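Acetoacetate decarboxylase (Sphingomonas wittichii, PDB 5UPB) is an acetoacetate decarboxylase-like enzyme that probably acts as a lyase, although its natural substrate is not established. Local coordinates at residues Ala79-Ala84 and Glu108-Arg113. Sequence-based numbering, arbitrary orientation.
Sequences AVYNEA and EWSLIR
Tyr81 presents one ring face to Ser110 of the helix. Ser110 CB sits 3.9 Å from the Tyr81 ring centroid and 4° off the normal, a CH-pi contact, while its OG, anti to the backbone N, lies over the same face nearer the rim, 3.4 Å from Tyr81 CE2. The CB of Tyr81 points at the helix, and CG lies between the backbone N and the carbonyl carbon (chi1 68°). Trp109 reaches the ring from beside Ser110: the benzo end of the indole brings CH2 to 3.5 Å from Tyr81 CD1, with the two planes almost perpendicular at 89° but meeting obliquely. The same end also reaches the strand backbone, with Trp109 CZ2 3.4 Å from Val80 O; Trp109 NE1 hydrogen-bonds NE2 of His154 of a second subunit. The pair belongs to the acetoacetate decarboxylase fold: strand 80-92 runs antiparallel between strands 53-65 and 95-105, and helix 108-116, which follows strand 95-105, packs against the first residues of strand 80-92. The chain of Arg113 bends at chi3, and its NH2 lies 3.1 Å from Tyr81 OH. Glu83 also has its CB on the helix side, and its OE1 is 4.0 Å from Ser110 OG. The carboxylate of Glu83 is held by a hydrogen bond to Tyr57 OH and a salt bridge to Lys121, whose NZ also makes a weak hydrogen bond with Ser110 OG.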
# COMPACT_ATOMS: atom_id res chain seq x y z
N ALA A 79 2.32 8.83 -13.39
CA ALA A 79 2.20 8.53 -14.81
C ALA A 79 1.66 7.14 -15.10
O ALA A 79 1.43 6.80 -16.29
CB ALA A 79 3.57 8.66 -15.47
N VAL A 80 1.42 6.33 -14.06
CA VAL A 80 0.95 4.96 -14.22
C VAL A 80 -0.10 4.67 -13.19
O VAL A 80 -0.06 5.19 -12.07
CB VAL A 80 2.08 3.91 -14.10
CG1 VAL A 80 3.04 4.02 -15.29
CG2 VAL A 80 2.87 4.07 -12.80
N TYR A 81 -1.05 3.82 -13.58
CA TYR A 81 -2.04 3.33 -12.64
C TYR A 81 -2.62 2.02 -13.14
O TYR A 81 -2.55 1.71 -14.32
CB TYR A 81 -3.13 4.35 -12.41
CG TYR A 81 -4.03 4.61 -13.60
CD1 TYR A 81 -3.70 5.59 -14.53
CD2 TYR A 81 -5.21 3.90 -13.79
CE1 TYR A 81 -4.54 5.88 -15.60
CE2 TYR A 81 -6.05 4.18 -14.90
CZ TYR A 81 -5.72 5.18 -15.76
OH TYR A 81 -6.51 5.52 -16.84
N ASN A 82 -3.20 1.27 -12.22
CA ASN A 82 -3.94 0.07 -12.56
C ASN A 82 -5.40 0.29 -12.28
O ASN A 82 -5.77 1.01 -11.34
CB ASN A 82 -3.43 -1.12 -11.78
CG ASN A 82 -1.96 -1.29 -11.94
OD1 ASN A 82 -1.50 -1.62 -13.02
ND2 ASN A 82 -1.21 -0.91 -10.92
N GLU A 83 -6.23 -0.41 -13.03
CA GLU A 83 -7.67 -0.22 -12.94
C GLU A 83 -8.41 -1.51 -13.25
O GLU A 83 -8.02 -2.28 -14.14
CB GLU A 83 -8.11 0.87 -13.89
CG GLU A 83 -9.58 1.20 -13.86
CD GLU A 83 -9.89 2.46 -14.68
OE1 GLU A 83 -9.68 3.57 -14.15
OE2 GLU A 83 -10.31 2.35 -15.85
N ALA A 84 -9.50 -1.73 -12.49
CA ALA A 84 -10.41 -2.83 -12.75
C ALA A 84 -11.83 -2.29 -12.83
O ALA A 84 -12.22 -1.38 -12.07
CB ALA A 84 -10.29 -3.89 -11.65
N GLU A 108 -5.38 8.21 -7.00
CA GLU A 108 -6.55 9.05 -6.84
C GLU A 108 -6.66 10.12 -7.91
O GLU A 108 -7.77 10.63 -8.14
CB GLU A 108 -6.60 9.67 -5.40
CG GLU A 108 -5.99 11.04 -5.22
CD GLU A 108 -4.45 11.05 -5.29
OE1 GLU A 108 -3.88 10.68 -6.33
OE2 GLU A 108 -3.79 11.45 -4.29
N TRP A 109 -5.55 10.49 -8.57
CA TRP A 109 -5.68 11.41 -9.71
C TRP A 109 -6.48 10.79 -10.83
O TRP A 109 -7.21 11.49 -11.53
CB TRP A 109 -4.32 11.88 -10.23
CG TRP A 109 -3.23 10.86 -10.32
CD1 TRP A 109 -2.31 10.57 -9.37
CD2 TRP A 109 -2.91 10.04 -11.45
NE1 TRP A 109 -1.44 9.61 -9.81
CE2 TRP A 109 -1.77 9.27 -11.09
CE3 TRP A 109 -3.44 9.90 -12.73
CZ2 TRP A 109 -1.18 8.36 -11.96
CZ3 TRP A 109 -2.86 8.96 -13.60
CH2 TRP A 109 -1.73 8.20 -13.19
N SER A 110 -6.41 9.48 -10.97
CA SER A 110 -7.25 8.81 -11.95
C SER A 110 -8.67 8.67 -11.44
O SER A 110 -9.63 8.84 -12.22
CB SER A 110 -6.64 7.44 -12.30
OG SER A 110 -7.48 6.79 -13.22
N LEU A 111 -8.85 8.49 -10.13
CA LEU A 111 -10.18 8.50 -9.55
C LEU A 111 -10.89 9.83 -9.83
O LEU A 111 -12.05 9.86 -10.28
CB LEU A 111 -10.09 8.22 -8.06
CG LEU A 111 -11.44 8.18 -7.33
CD1 LEU A 111 -11.28 7.27 -6.13
CD2 LEU A 111 -11.86 9.57 -6.94
N ILE A 112 -10.21 10.93 -9.55
CA ILE A 112 -10.86 12.22 -9.66
C ILE A 112 -11.11 12.60 -11.12
O ILE A 112 -12.19 13.08 -11.46
CB ILE A 112 -10.03 13.27 -8.91
CG1 ILE A 112 -10.15 13.03 -7.37
CG2 ILE A 112 -10.45 14.67 -9.33
CD1 ILE A 112 -11.53 13.34 -6.81
N ARG A 113 -10.12 12.41 -11.99
CA ARG A 113 -10.38 12.65 -13.41
C ARG A 113 -11.59 11.85 -13.86
O ARG A 113 -12.47 12.37 -14.55
CB ARG A 113 -9.12 12.30 -14.21
CG ARG A 113 -9.11 12.59 -15.75
CD ARG A 113 -7.82 11.96 -16.38
NE ARG A 113 -7.81 10.51 -16.11
CZ ARG A 113 -6.75 9.68 -15.99
NH1 ARG A 113 -5.45 10.07 -16.10
NH2 ARG A 113 -7.03 8.41 -15.76